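Side-chain contacts in Cys-Gly metallodipeptidase DUG1 (Saccharomyces cerevisiae, PDB 4G1P), which hydrolyses the dipeptide Cys-Gly as a metal-dependent M20 family peptidase and is the catalytic component of the glutathione-degrading DUG complex: residues S56-I61 with S144-V149; G253-S258 with Q363-A368. All blocks are in the same frame, centred on the assembly; numbering follows the deposited sequence.

Contacts 1 and 2 lie on opposite sides of the chain's centre, with their own centres about 48 Å apart, and share no helix or strand. Both bring a loop that follows a helix against the side of another helix. In contact 1, within the catalytic domain, all four touching residues are buried, and the junction is one of methyl groups, an aromatic ring and a serine whose hydroxyl bonds beyond the two segments. Contact 2, in the lid domain, is only partly buried and smaller; it adds a histidine-to-serine hydrogen bond to its apolar packing. Its loop also reaches the second subunit, whereas contact 1 is confined to one chain.

Contact 1 of 2, residues S56-I61 with S144-V149; sequences SGFHDI and SWINVV
Phe58 and Ser56 meet Ile146 and Val149 where the loop behind helix 39-55 runs against helix 135-154, in the alpha/beta catalytic domain of this M20 peptidase. The same helix carries Asp137, a zinc ligand, near its start, but the contact itself lies away from the metal site. The loop leads into strand 61-64, an outermost strand, within this chain, of the six-stranded mixed sheet, and the meeting buries 185 Å² in all.

The apolar part centres on the outer end of the Phe58 ring. Its CZ lies 3.6 Å from Val149 CG2, and CE1 sits near both Val149 methyls, 4.1 Å from CG1. The valine comes at the ring obliquely, as does the CG2 branch of Ile146, which stays 4.4 Å from Phe58 CE1. With CG of Phe58 anti to the carbonyl carbon (chi1 -69°), the far end of the ring, CZ and CE1, reaches Val149. Within the loop, Ser56 CB lies at the ring edge, in its plane. Beyond the two segments, Phe88 of strand 83-88 meets the ring with the planes at about 55°, and Leu53 of helix 39-55 touches both Phe58 and Ile146; the aromatic side chain is thus enclosed by sheet and helices together.

The polar part belongs to Ser56, just past the end of helix 39-55. No hydrogen bond joins the two segments, but the buried hydroxyl is hydrogen-bonded to Asp150 OD1, one residue beyond Val149 on the same helix, and has a weak bond to Gln52 O. This tie holds the start of the loop against helix 135-154, and there Ser56 OG lies 3.4 Å from the CG2 methyl of Ile146, the branch anti to the isoleucine's backbone N.

Contact 2 of 2, residues G253-S258 with Q363-A368; sequences GSLVDS and QKHCDA
Ser254 meets His365 across a hydrogen bond in the lid domain, the alpha/beta domain through which M20 peptidases of this type dimerise. Gly253 is the first residue to leave helix 244-252, and the residues directly after it meet helix 355-371. The Ser254 hydroxyl, turned between the backbone N and the carbonyl carbon (chi1 76°), accepts a bond from His365 NE2, with NE2 to OG 2.9 Å. OG sits near the edge of the imidazole but is tilted about 20° out of its plane. The hydroxyl also bonds to Val251 O, so one group links the end of helix 244-252 to the histidine on the other helix. His365 extends its ring toward the loop because CG stands anti to the backbone N (chi1 171°).

Leu255 follows with an apolar contact made by a single branch. Its CD2 methyl approaches the same ring obliquely, 3.6 Å from His365 CD2, and also lies 3.9 Å from Cys366 SG. The one methyl thus touches two successive side chains of the helix. With an alanine in place of His365, the Ser254 hydroxyl would probably lose its donor from helix 355-371, and a gap would be likely to open beside the Leu255 methyl. Leu255 also pairs through its backbone with Leu263 and rests on Leu319 of strand 318-325, while Ile264 touches both Leu255 and His365.

From Val256 onward the loop turns to other partners. Val256 packs on Ile246 of the second subunit, and Ser258 OG is hydrogen-bonded to Asp247 OD1 of that subunit. The contact thus lies between helix 355-371, the end of helix 244-252 and the lid sheet, with the second subunit reached farther along the loop.

Contact 1 of 2, residues S56-I61 with S144-V149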
ATOM      1  N   SER A  56      29.722   9.665 -29.547  1.00 24.08           N
ATOM      2  CA  SER A  56      29.337   9.436 -30.927  1.00 25.97           C
ATOM      3  C   SER A  56      29.389  10.805 -31.624  1.00 29.77           C
ATOM      4  O   SER A  56      29.870  11.774 -31.057  1.00 34.80           O
ATOM      5  CB  SER A  56      27.948   8.796 -31.004  1.00 26.74           C
ATOM      6  OG  SER A  56      27.925   7.520 -30.371  1.00 19.07           O
ATOM      7  N   GLY A  57      28.915  10.936 -32.841  1.00 26.02           N
ATOM      8  CA  GLY A  57      29.160  12.217 -33.483  1.00 32.43           C
ATOM      9  C   GLY A  57      28.254  13.403 -33.166  1.00 30.43           C
ATOM     10  O   GLY A  57      28.372  14.441 -33.820  1.00 30.76           O
ATOM     11  N   PHE A  58      27.362  13.283 -32.186  1.00 22.51           N
ATOM     12  CA  PHE A  58      26.282  14.272 -32.051  1.00 24.07           C
ATOM     13  C   PHE A  58      26.753  15.677 -31.685  1.00 27.45           C
ATOM     14  O   PHE A  58      27.781  15.845 -31.032  1.00 26.79           O
ATOM     15  CB  PHE A  58      25.224  13.803 -31.052  1.00 23.89           C
ATOM     16  CG  PHE A  58      24.416  12.628 -31.530  1.00 25.40           C
ATOM     17  CD1 PHE A  58      24.958  11.351 -31.538  1.00 25.15           C
ATOM     18  CD2 PHE A  58      23.115  12.797 -31.963  1.00 21.06           C
ATOM     19  CE1 PHE A  58      24.215  10.278 -31.971  1.00 20.41           C
ATOM     20  CE2 PHE A  58      22.383  11.733 -32.400  1.00 17.66           C
ATOM     21  CZ  PHE A  58      22.929  10.473 -32.403  1.00 17.23           C
ATOM     22  N   HIS A  59      25.987  16.684 -32.104  1.00 26.29           N
ATOM     23  CA  HIS A  59      26.307  18.078 -31.787  1.00 25.33           C
ATOM     24  C   HIS A  59      25.058  18.878 -31.415  1.00 26.35           C
ATOM     25  O   HIS A  59      23.933  18.379 -31.511  1.00 26.09           O
ATOM     26  CB  HIS A  59      26.990  18.754 -32.975  1.00 17.94           C
ATOM     27  CG  HIS A  59      26.087  18.940 -34.149  1.00 21.72           C
ATOM     28  ND1 HIS A  59      25.890  17.957 -35.097  1.00 25.73           N
ATOM     29  CD2 HIS A  59      25.297  19.979 -34.511  1.00 23.64           C
ATOM     30  CE1 HIS A  59      25.037  18.391 -36.008  1.00 26.03           C
ATOM     31  NE2 HIS A  59      24.660  19.614 -35.674  1.00 30.37           N
ATOM     32  N   ASP A  60      25.271  20.132 -31.025  1.00 24.16           N
ATOM     33  CA  ASP A  60      24.185  21.025 -30.631  1.00 27.04           C
ATOM     34  C   ASP A  60      23.402  20.403 -29.474  1.00 29.52           C
ATOM     35  O   ASP A  60      22.177  20.485 -29.418  1.00 29.82           O
ATOM     36  CB  ASP A  60      23.270  21.336 -31.827  1.00 28.49           C
ATOM     37  CG  ASP A  60      22.379  22.555 -31.597  1.00 29.63           C
ATOM     38  OD1 ASP A  60      22.671  23.347 -30.683  1.00 30.50           O
ATOM     39  OD2 ASP A  60      21.389  22.731 -32.339  1.00 32.07           O
ATOM     40  N   ILE A  61      24.128  19.776 -28.553  1.00 24.89           N
ATOM     41  CA  ILE A  61      23.509  19.078 -27.446  1.00 24.23           C
ATOM     42  C   ILE A  61      22.931  20.057 -26.430  1.00 28.57           C
ATOM     43  O   ILE A  61      23.599  20.990 -26.002  1.00 33.02           O
ATOM     44  CB  ILE A  61      24.505  18.128 -26.775  1.00 24.99           C
ATOM     45  CG1 ILE A  61      25.069  17.170 -27.833  1.00 25.85           C
ATOM     46  CG2 ILE A  61      23.825  17.359 -25.642  1.00 22.46           C
ATOM     47  CD1 ILE A  61      26.017  16.100 -27.295  1.00 23.15           C
ATOM     48  N   SER A 144      19.386   2.370 -28.844  1.00 16.68           N
ATOM     49  CA  SER A 144      19.514   1.762 -30.159  1.00 18.30           C
ATOM     50  C   SER A 144      19.791   2.805 -31.239  1.00 18.99           C
ATOM     51  O   SER A 144      20.626   2.583 -32.119  1.00 18.42           O
ATOM     52  CB  SER A 144      18.265   0.962 -30.508  1.00 17.50           C
ATOM     53  OG  SER A 144      18.170  -0.202 -29.718  1.00 17.94           O
ATOM     54  N   TRP A 145      19.108   3.944 -31.161  1.00 15.09           N
ATOM     55  CA  TRP A 145      19.371   5.030 -32.105  1.00 15.83           C
ATOM     56  C   TRP A 145      20.842   5.421 -32.129  1.00 20.04           C
ATOM     57  O   TRP A 145      21.405   5.648 -33.201  1.00 21.30           O
ATOM     58  CB  TRP A 145      18.517   6.251 -31.798  1.00 15.18           C
ATOM     59  CG  TRP A 145      17.051   5.992 -31.986  1.00 17.89           C
ATOM     60  CD1 TRP A 145      16.095   5.956 -31.017  1.00 14.18           C
ATOM     61  CD2 TRP A 145      16.384   5.693 -33.219  1.00 16.38           C
ATOM     62  NE1 TRP A 145      14.876   5.670 -31.571  1.00 14.52           N
ATOM     63  CE2 TRP A 145      15.024   5.511 -32.922  1.00 16.19           C
ATOM     64  CE3 TRP A 145      16.807   5.573 -34.545  1.00 15.92           C
ATOM     65  CZ2 TRP A 145      14.079   5.209 -33.904  1.00 18.69           C
ATOM     66  CZ3 TRP A 145      15.868   5.282 -35.520  1.00 17.41           C
ATOM     67  CH2 TRP A 145      14.520   5.099 -35.194  1.00 16.68           C
ATOM     68  N   ILE A 146      21.481   5.466 -30.961  1.00 18.65           N
ATOM     69  CA  ILE A 146      22.900   5.805 -30.913  1.00 17.42           C
ATOM     70  C   ILE A 146      23.783   4.685 -31.467  1.00 18.54           C
ATOM     71  O   ILE A 146      24.724   4.951 -32.211  1.00 16.24           O
ATOM     72  CB  ILE A 146      23.352   6.154 -29.503  1.00 17.33           C
ATOM     73  CG1 ILE A 146      22.378   7.153 -28.883  1.00 14.86           C
ATOM     74  CG2 ILE A 146      24.791   6.680 -29.520  1.00 14.63           C
ATOM     75  CD1 ILE A 146      22.604   7.381 -27.420  1.00 15.14           C
ATOM     76  N   ASN A 147      23.474   3.442 -31.100  1.00 17.55           N
ATOM     77  CA  ASN A 147      24.162   2.279 -31.650  1.00 16.42           C
ATOM     78  C   ASN A 147      24.190   2.347 -33.176  1.00 20.75           C
ATOM     79  O   ASN A 147      25.247   2.206 -33.818  1.00 17.75           O
ATOM     80  CB  ASN A 147      23.462   0.999 -31.197  1.00 14.69           C
ATOM     81  CG  ASN A 147      23.378   0.885 -29.673  1.00 21.12           C
ATOM     82  OD1 ASN A 147      24.200   1.461 -28.953  1.00 19.65           O
ATOM     83  ND2 ASN A 147      22.380   0.142 -29.176  1.00 16.58           N
ATOM     84  N   VAL A 148      23.012   2.601 -33.741  1.00 19.38           N
ATOM     85  CA  VAL A 148      22.857   2.734 -35.171  1.00 19.26           C
ATOM     86  C   VAL A 148      23.749   3.826 -35.769  1.00 21.41           C
ATOM     87  O   VAL A 148      24.418   3.594 -36.777  1.00 20.09           O
ATOM     88  CB  VAL A 148      21.398   2.965 -35.543  1.00 18.63           C
ATOM     89  CG1 VAL A 148      21.281   3.347 -37.030  1.00 15.87           C
ATOM     90  CG2 VAL A 148      20.599   1.715 -35.225  1.00 16.92           C
ATOM     91  N   VAL A 149      23.771   5.008 -35.155  1.00 17.98           N
ATOM     92  CA  VAL A 149      24.693   6.036 -35.627  1.00 20.45           C
ATOM     93  C   VAL A 149      26.129   5.505 -35.594  1.00 21.37           C
ATOM     94  O   VAL A 149      26.890   5.694 -36.533  1.00 26.24           O
ATOM     95  CB  VAL A 149      24.587   7.339 -34.827  1.00 18.18           C
ATOM     96  CG1 VAL A 149      25.679   8.289 -35.238  1.00 19.42           C
ATOM     97  CG2 VAL A 149      23.245   7.979 -35.041  1.00 16.33           C
TER

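Contact 2 of 2, residues G253-S258 with Q363-A368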
ATOM      1  N   GLY A 253     -15.934   0.502  -6.680  1.00 25.98           N
ATOM      2  CA  GLY A 253     -16.562  -0.710  -7.163  1.00 25.63           C
ATOM      3  C   GLY A 253     -17.723  -0.436  -8.097  1.00 27.16           C
ATOM      4  O   GLY A 253     -18.433  -1.350  -8.493  1.00 32.03           O
ATOM      5  N   SER A 254     -17.908   0.824  -8.465  1.00 25.65           N
ATOM      6  CA  SER A 254     -19.050   1.216  -9.266  1.00 24.63           C
ATOM      7  C   SER A 254     -18.577   1.715 -10.614  1.00 27.44           C
ATOM      8  O   SER A 254     -19.373   2.221 -11.406  1.00 29.19           O
ATOM      9  CB  SER A 254     -19.821   2.334  -8.569  1.00 23.00           C
ATOM     10  OG  SER A 254     -19.138   3.571  -8.715  1.00 21.49           O
ATOM     11  N   LEU A 255     -17.280   1.581 -10.871  1.00 27.22           N
ATOM     12  CA  LEU A 255     -16.686   2.175 -12.065  1.00 24.04           C
ATOM     13  C   LEU A 255     -16.679   1.232 -13.270  1.00 23.83           C
ATOM     14  O   LEU A 255     -16.685   1.679 -14.413  1.00 26.89           O
ATOM     15  CB  LEU A 255     -15.260   2.645 -11.772  1.00 24.81           C
ATOM     16  CG  LEU A 255     -15.044   3.738 -10.723  1.00 25.96           C
ATOM     17  CD1 LEU A 255     -13.557   4.004 -10.535  1.00 20.64           C
ATOM     18  CD2 LEU A 255     -15.752   5.015 -11.128  1.00 24.12           C
ATOM     19  N   VAL A 256     -16.670  -0.067 -13.005  1.00 23.21           N
ATOM     20  CA  VAL A 256     -16.450  -1.067 -14.041  1.00 24.47           C
ATOM     21  C   VAL A 256     -16.765  -2.457 -13.498  1.00 23.90           C
ATOM     22  O   VAL A 256     -16.527  -2.734 -12.337  1.00 25.40           O
ATOM     23  CB  VAL A 256     -14.982  -1.042 -14.520  1.00 25.20           C
ATOM     24  CG1 VAL A 256     -14.027  -1.264 -13.348  1.00 23.09           C
ATOM     25  CG2 VAL A 256     -14.752  -2.093 -15.584  1.00 25.86           C
ATOM     26  N   ASP A 257     -17.313  -3.338 -14.321  1.00 25.83           N
ATOM     27  CA  ASP A 257     -17.581  -4.684 -13.836  1.00 28.78           C
ATOM     28  C   ASP A 257     -16.444  -5.665 -14.144  1.00 26.74           C
ATOM     29  O   ASP A 257     -15.385  -5.282 -14.617  1.00 27.11           O
ATOM     30  CB  ASP A 257     -18.939  -5.200 -14.332  1.00 33.21           C
ATOM     31  CG  ASP A 257     -19.025  -5.282 -15.852  1.00 37.07           C
ATOM     32  OD1 ASP A 257     -17.994  -5.535 -16.514  1.00 35.54           O
ATOM     33  OD2 ASP A 257     -20.137  -5.097 -16.382  1.00 42.24           O
ATOM     34  N   SER A 258     -16.676  -6.933 -13.867  1.00 25.52           N
ATOM     35  CA  SER A 258     -15.624  -7.921 -13.940  1.00 25.66           C
ATOM     36  C   SER A 258     -15.554  -8.493 -15.341  1.00 29.84           C
ATOM     37  O   SER A 258     -14.869  -9.488 -15.592  1.00 30.48           O
ATOM     38  CB  SER A 258     -15.895  -9.031 -12.923  1.00 27.69           C
ATOM     39  OG  SER A 258     -16.189  -8.482 -11.651  1.00 29.69           O
ATOM     40  N   GLN A 363     -16.113  12.567 -12.692  1.00 28.08           N
ATOM     41  CA  GLN A 363     -16.449  13.297 -11.484  1.00 30.44           C
ATOM     42  C   GLN A 363     -17.937  13.219 -11.153  1.00 33.00           C
ATOM     43  O   GLN A 363     -18.331  12.972 -10.004  1.00 30.15           O
ATOM     44  CB  GLN A 363     -16.038  14.753 -11.640  1.00 30.13           C
ATOM     45  CG  GLN A 363     -14.559  14.979 -11.484  1.00 30.50           C
ATOM     46  CD  GLN A 363     -14.140  16.350 -11.944  1.00 32.45           C
ATOM     47  OE1 GLN A 363     -14.897  17.038 -12.625  1.00 40.28           O
ATOM     48  NE2 GLN A 363     -12.933  16.764 -11.573  1.00 30.67           N
ATOM     49  N   LYS A 364     -18.760  13.448 -12.165  1.00 32.49           N
ATOM     50  CA  LYS A 364     -20.201  13.362 -11.989  1.00 33.82           C
ATOM     51  C   LYS A 364     -20.588  12.001 -11.420  1.00 31.42           C
ATOM     52  O   LYS A 364     -21.371  11.917 -10.481  1.00 34.11           O
ATOM     53  CB  LYS A 364     -20.922  13.651 -13.313  1.00 32.36           C
ATOM     54  CG  LYS A 364     -22.432  13.434 -13.302  1.00 36.09           C
ATOM     55  CD  LYS A 364     -23.081  14.026 -14.564  1.00 43.09           C
ATOM     56  CE  LYS A 364     -24.390  13.315 -14.932  1.00 50.66           C
ATOM     57  NZ  LYS A 364     -25.630  14.055 -14.533  1.00 49.35           N
ATOM     58  N   HIS A 365     -20.006  10.942 -11.969  1.00 30.23           N
ATOM     59  CA  HIS A 365     -20.327   9.585 -11.549  1.00 27.19           C
ATOM     60  C   HIS A 365     -19.881   9.332 -10.112  1.00 34.22           C
ATOM     61  O   HIS A 365     -20.631   8.785  -9.296  1.00 35.00           O
ATOM     62  CB  HIS A 365     -19.659   8.584 -12.485  1.00 24.72           C
ATOM     63  CG  HIS A 365     -19.742   7.168 -12.019  1.00 22.29           C
ATOM     64  ND1 HIS A 365     -20.644   6.266 -12.537  1.00 24.64           N
ATOM     65  CD2 HIS A 365     -19.024   6.490 -11.091  1.00 26.35           C
ATOM     66  CE1 HIS A 365     -20.482   5.095 -11.947  1.00 27.17           C
ATOM     67  NE2 HIS A 365     -19.506   5.203 -11.063  1.00 26.58           N
ATOM     68  N   CYS A 366     -18.654   9.726  -9.804  1.00 30.42           N
ATOM     69  CA  CYS A 366     -18.088   9.462  -8.495  1.00 30.51           C
ATOM     70  C   CYS A 366     -18.788  10.272  -7.416  1.00 32.50           C
ATOM     71  O   CYS A 366     -19.078   9.757  -6.340  1.00 27.99           O
ATOM     72  CB  CYS A 366     -16.589   9.752  -8.496  1.00 30.55           C
ATOM     73  SG  CYS A 366     -15.643   8.524  -9.417  1.00 27.86           S
ATOM     74  N   ASP A 367     -19.060  11.539  -7.715  1.00 33.63           N
ATOM     75  CA  ASP A 367     -19.744  12.417  -6.776  1.00 26.61           C
ATOM     76  C   ASP A 367     -21.137  11.866  -6.460  1.00 30.87           C
ATOM     77  O   ASP A 367     -21.594  11.867  -5.302  1.00 30.74           O
ATOM     78  CB  ASP A 367     -19.837  13.839  -7.338  1.00 22.34           C
ATOM     79  CG  ASP A 367     -18.518  14.605  -7.243  1.00 28.37           C
ATOM     80  OD1 ASP A 367     -17.598  14.150  -6.537  1.00 37.04           O
ATOM     81  OD2 ASP A 367     -18.394  15.681  -7.853  1.00 30.01           O
ATOM     82  N   ALA A 368     -21.800  11.366  -7.493  1.00 25.76           N
ATOM     83  CA  ALA A 368     -23.175  10.928  -7.349  1.00 27.61           C
ATOM     84  C   ALA A 368     -23.234   9.634  -6.568  1.00 28.35           C
ATOM     85  O   ALA A 368     -24.133   9.419  -5.755  1.00 31.43           O
ATOM     86  CB  ALA A 368     -23.810  10.743  -8.701  1.00 25.34           C
TER